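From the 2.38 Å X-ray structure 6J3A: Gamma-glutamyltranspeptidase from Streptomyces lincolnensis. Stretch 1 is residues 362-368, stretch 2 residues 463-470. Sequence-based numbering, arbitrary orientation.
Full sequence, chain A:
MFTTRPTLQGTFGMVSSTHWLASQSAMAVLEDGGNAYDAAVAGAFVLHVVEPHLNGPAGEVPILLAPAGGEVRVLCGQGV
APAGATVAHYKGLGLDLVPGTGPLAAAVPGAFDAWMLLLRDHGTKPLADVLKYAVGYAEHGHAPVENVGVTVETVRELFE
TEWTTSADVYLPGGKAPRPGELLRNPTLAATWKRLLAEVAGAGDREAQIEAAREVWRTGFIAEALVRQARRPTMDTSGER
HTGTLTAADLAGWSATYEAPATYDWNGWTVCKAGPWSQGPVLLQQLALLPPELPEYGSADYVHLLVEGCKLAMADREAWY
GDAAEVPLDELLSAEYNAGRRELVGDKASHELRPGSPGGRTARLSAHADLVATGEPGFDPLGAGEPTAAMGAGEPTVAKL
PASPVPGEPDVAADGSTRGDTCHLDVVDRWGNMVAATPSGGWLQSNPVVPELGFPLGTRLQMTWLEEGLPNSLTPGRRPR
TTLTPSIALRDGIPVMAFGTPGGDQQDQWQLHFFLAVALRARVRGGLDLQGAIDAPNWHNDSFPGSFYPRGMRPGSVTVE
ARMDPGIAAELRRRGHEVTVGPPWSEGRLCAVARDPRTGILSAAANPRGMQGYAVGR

Stretch 1 362-368: ARLSAHA
Stretch 2, residues 463-470: TWLEEGLP

Both stretches are irregular loop segments, and they run antiparallel: the CA atoms of Arg 363 and Leu 469 lie 7.1 Å apart, as do those of Ser 365 and Glu 466. Arg 363 through Ser 365 is extended (phi/psi near -112/122 to -63/149); at Ala 366 (-60/-30) and His 367 (-80/-4) the chain turns, closed by Ala 368 N to Ser 365 O at 3.0 Å. Opposite, Trp 464 (-113/138), Leu 465 (-85/75) and Glu 466 (-173/129) lead to Gly 468 at 81/14, a positive phi that favours glycine; an ideal CB there would clash with Arg 363 NH2.

One direct hydrogen bond joins the stretches. Glu 466, chi1 and chi2 both t, accepts from Ala 366 N at OE1 (2.9 Å, 175°), while its OE2 accepts from a water (2.6 Å) that also donates to Leu 364 O (2.9 Å).

Ser 365 (chi1 139°) sets CB over the Trp 464 five-membered ring, 3.6 Å from its centroid, a CH-pi contact; Ser 365 OG accepts from His 367 N (2.9 Å). The His 367 ring (m, 91°) and Trp 464 six-membered ring (m, 119°) lie near parallel, centroids 5.8 Å apart, barely overlapping. Arg 363 (-143°, -138°, -76°) offers aliphatic CD to Leu 469 (m, t) CD2 at 3.9 Å, an apolar contact; Gly 468 O lies over its cationic guanidinium face, 3.7 Å from Arg 363 CZ, without hydrogen bonding.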

ATOM      1  N   ALA A 362     -14.117  41.003  20.037  1.00 46.30           N
ATOM      2  CA  ALA A 362     -14.577  39.915  19.191  1.00 44.59           C
ATOM      3  C   ALA A 362     -16.069  40.060  18.902  1.00 45.14           C
ATOM      4  O   ALA A 362     -16.882  40.157  19.833  1.00 42.34           O
ATOM      5  CB  ALA A 362     -14.303  38.587  19.876  1.00 44.58           C
ATOM      6  N   ARG A 363     -16.417  40.087  17.617  1.00 46.03           N
ATOM      7  CA  ARG A 363     -17.817  40.097  17.197  1.00 48.59           C
ATOM      8  C   ARG A 363     -18.171  38.785  16.513  1.00 48.61           C
ATOM      9  O   ARG A 363     -17.570  38.400  15.502  1.00 49.57           O
ATOM     10  CB  ARG A 363     -18.161  41.279  16.285  1.00 51.82           C
ATOM     11  CG  ARG A 363     -19.564  41.828  16.570  1.00 55.38           C
ATOM     12  CD  ARG A 363     -20.371  42.176  15.331  1.00 56.61           C
ATOM     13  NE  ARG A 363     -19.926  43.427  14.723  1.00 57.57           N
ATOM     14  CZ  ARG A 363     -20.577  44.081  13.762  1.00 58.41           C
ATOM     15  NH1 ARG A 363     -20.065  45.217  13.289  1.00 59.02           N
ATOM     16  NH2 ARG A 363     -21.733  43.620  13.271  1.00 55.83           N
ATOM     17  N   LEU A 364     -19.171  38.123  17.077  1.00 47.32           N
ATOM     18  CA  LEU A 364     -19.547  36.776  16.699  1.00 45.59           C
ATOM     19  C   LEU A 364     -20.866  36.813  15.941  1.00 43.82           C
ATOM     20  O   LEU A 364     -21.672  37.733  16.107  1.00 43.79           O
ATOM     21  CB  LEU A 364     -19.696  35.914  17.958  1.00 46.97           C
ATOM     22  CG  LEU A 364     -18.425  35.447  18.674  1.00 47.56           C
ATOM     23  CD1 LEU A 364     -18.759  34.892  20.059  1.00 48.31           C
ATOM     24  CD2 LEU A 364     -17.695  34.402  17.837  1.00 47.51           C
ATOM     25  N   SER A 365     -21.081  35.802  15.109  1.00 41.96           N
ATOM     26  CA  SER A 365     -22.386  35.591  14.472  1.00 39.74           C
ATOM     27  C   SER A 365     -23.460  35.301  15.516  1.00 39.43           C
ATOM     28  O   SER A 365     -23.191  34.698  16.559  1.00 35.06           O
ATOM     29  CB  SER A 365     -22.333  34.444  13.450  1.00 39.08           C
ATOM     30  OG  SER A 365     -23.489  33.622  13.506  1.00 37.57           O
ATOM     31  N   ALA A 366     -24.683  35.718  15.201  1.00 41.59           N
ATOM     32  CA  ALA A 366     -25.849  35.492  16.060  1.00 42.98           C
ATOM     33  C   ALA A 366     -26.111  33.992  16.294  1.00 45.28           C
ATOM     34  O   ALA A 366     -26.617  33.604  17.347  1.00 44.50           O
ATOM     35  CB  ALA A 366     -27.071  36.162  15.454  1.00 42.39           C
ATOM     36  N   HIS A 367     -25.743  33.168  15.311  1.00 47.85           N
ATOM     37  CA  HIS A 367     -25.823  31.699  15.391  1.00 50.53           C
ATOM     38  C   HIS A 367     -24.702  30.967  16.162  1.00 51.51           C
ATOM     39  O   HIS A 367     -24.749  29.733  16.316  1.00 50.45           O
ATOM     40  CB  HIS A 367     -25.843  31.141  13.971  1.00 52.52           C
ATOM     41  CG  HIS A 367     -27.103  31.431  13.236  1.00 54.22           C
ATOM     42  ND1 HIS A 367     -27.269  32.554  12.450  1.00 55.40           N
ATOM     43  CD2 HIS A 367     -28.267  30.746  13.174  1.00 55.27           C
ATOM     44  CE1 HIS A 367     -28.484  32.543  11.931  1.00 57.04           C
ATOM     45  NE2 HIS A 367     -29.110  31.459  12.356  1.00 57.64           N
ATOM     46  N   ALA A 368     -23.702  31.707  16.636  1.00 51.50           N
ATOM     47  CA  ALA A 368     -22.526  31.114  17.282  1.00 52.56           C
ATOM     48  C   ALA A 368     -22.781  30.466  18.658  1.00 53.62           C
ATOM     49  O   ALA A 368     -21.948  29.701  19.143  1.00 54.17           O
ATOM     50  CB  ALA A 368     -21.423  32.153  17.390  1.00 52.71           C
ATOM     51  N   THR A 463     -20.276  30.608   5.004  1.00 31.65           N
ATOM     52  CA  THR A 463     -20.412  32.027   5.330  1.00 30.41           C
ATOM     53  C   THR A 463     -21.594  32.244   6.264  1.00 30.63           C
ATOM     54  O   THR A 463     -22.360  31.324   6.553  1.00 29.19           O
ATOM     55  CB  THR A 463     -20.675  32.860   4.073  1.00 30.22           C
ATOM     56  OG1 THR A 463     -21.890  32.414   3.464  1.00 29.37           O
ATOM     57  CG2 THR A 463     -19.538  32.733   3.086  1.00 30.60           C
ATOM     58  N   TRP A 464     -21.737  33.482   6.718  1.00 31.56           N
ATOM     59  CA  TRP A 464     -22.865  33.887   7.544  1.00 32.26           C
ATOM     60  C   TRP A 464     -23.778  34.883   6.840  1.00 33.26           C
ATOM     61  O   TRP A 464     -23.298  35.819   6.190  1.00 31.94           O
ATOM     62  CB  TRP A 464     -22.352  34.530   8.816  1.00 32.07           C
ATOM     63  CG  TRP A 464     -21.654  33.601   9.741  1.00 30.75           C
ATOM     64  CD1 TRP A 464     -20.356  33.679  10.146  1.00 29.71           C
ATOM     65  CD2 TRP A 464     -22.220  32.464  10.404  1.00 30.03           C
ATOM     66  NE1 TRP A 464     -20.075  32.666  11.027  1.00 30.14           N
ATOM     67  CE2 TRP A 464     -21.199  31.902  11.207  1.00 29.40           C
ATOM     68  CE3 TRP A 464     -23.493  31.873  10.410  1.00 29.43           C
ATOM     69  CZ2 TRP A 464     -21.405  30.766  12.009  1.00 28.01           C
ATOM     70  CZ3 TRP A 464     -23.699  30.740  11.215  1.00 29.03           C
ATOM     71  CH2 TRP A 464     -22.652  30.202  11.999  1.00 28.33           C
ATOM     72  N   LEU A 465     -25.088  34.677   7.002  1.00 34.31           N
ATOM     73  CA  LEU A 465     -26.101  35.630   6.550  1.00 36.06           C
ATOM     74  C   LEU A 465     -26.319  36.718   7.608  1.00 38.26           C
ATOM     75  O   LEU A 465     -27.330  36.749   8.319  1.00 40.62           O
ATOM     76  CB  LEU A 465     -27.406  34.903   6.223  1.00 35.34           C
ATOM     77  CG  LEU A 465     -27.331  33.847   5.121  1.00 34.88           C
ATOM     78  CD1 LEU A 465     -28.715  33.307   4.832  1.00 34.35           C
ATOM     79  CD2 LEU A 465     -26.722  34.388   3.832  1.00 34.86           C
ATOM     80  N   GLU A 466     -25.347  37.620   7.683  1.00 39.68           N
ATOM     81  CA  GLU A 466     -25.280  38.644   8.721  1.00 38.71           C
ATOM     82  C   GLU A 466     -24.137  39.546   8.343  1.00 38.85           C
ATOM     83  O   GLU A 466     -23.041  39.058   8.079  1.00 39.41           O
ATOM     84  CB  GLU A 466     -25.007  38.009  10.082  1.00 38.36           C
ATOM     85  CG  GLU A 466     -25.063  38.962  11.260  1.00 38.50           C
ATOM     86  CD  GLU A 466     -25.020  38.235  12.599  1.00 39.53           C
ATOM     87  OE1 GLU A 466     -25.099  36.989  12.629  1.00 37.43           O
ATOM     88  OE2 GLU A 466     -24.895  38.901  13.646  1.00 41.71           O
ATOM     89  N   GLU A 467     -24.390  40.849   8.311  1.00 40.17           N
ATOM     90  CA  GLU A 467     -23.387  41.822   7.889  1.00 40.25           C
ATOM     91  C   GLU A 467     -22.364  42.140   8.981  1.00 39.05           C
ATOM     92  O   GLU A 467     -22.574  41.842  10.164  1.00 36.95           O
ATOM     93  CB  GLU A 467     -24.063  43.111   7.400  1.00 42.31           C
ATOM     94  CG  GLU A 467     -24.746  42.997   6.038  1.00 44.83           C
ATOM     95  CD  GLU A 467     -23.776  42.902   4.857  1.00 47.08           C
ATOM     96  OE1 GLU A 467     -24.229  43.072   3.708  1.00 50.18           O
ATOM     97  OE2 GLU A 467     -22.563  42.660   5.052  1.00 49.54           O
ATOM     98  N   GLY A 468     -21.247  42.721   8.546  1.00 38.76           N
ATOM     99  CA  GLY A 468     -20.228  43.276   9.432  1.00 38.94           C
ATOM    100  C   GLY A 468     -19.244  42.299  10.052  1.00 39.43           C
ATOM    101  O   GLY A 468     -18.531  42.675  10.984  1.00 42.05           O
ATOM    102  N   LEU A 469     -19.185  41.061   9.547  1.00 37.32           N
ATOM    103  CA  LEU A 469     -18.311  40.022  10.126  1.00 35.00           C
ATOM    104  C   LEU A 469     -17.206  39.628   9.143  1.00 34.49           C
ATOM    105  O   LEU A 469     -17.386  39.796   7.933  1.00 34.07           O
ATOM    106  CB  LEU A 469     -19.117  38.784  10.510  1.00 34.18           C
ATOM    107  CG  LEU A 469     -20.363  38.951  11.376  1.00 33.46           C
ATOM    108  CD1 LEU A 469     -21.232  37.717  11.220  1.00 34.07           C
ATOM    109  CD2 LEU A 469     -20.012  39.163  12.838  1.00 33.43           C
ATOM    110  N   PRO A 470     -16.071  39.090   9.649  1.00 34.39           N
ATOM    111  CA  PRO A 470     -14.980  38.645   8.760  1.00 33.46           C
ATOM    112  C   PRO A 470     -15.405  37.588   7.725  1.00 31.82           C
ATOM    113  O   PRO A 470     -14.860  37.567   6.612  1.00 30.70           O
ATOM    114  CB  PRO A 470     -13.940  38.049   9.729  1.00 34.71           C
ATOM    115  CG  PRO A 470     -14.303  38.526  11.086  1.00 34.90           C
ATOM    116  CD  PRO A 470     -15.775  38.799  11.069  1.00 35.11           C
TER
HETATM  117  O   HOH W   1     -24.188  39.072  16.138  1.00 26.71           O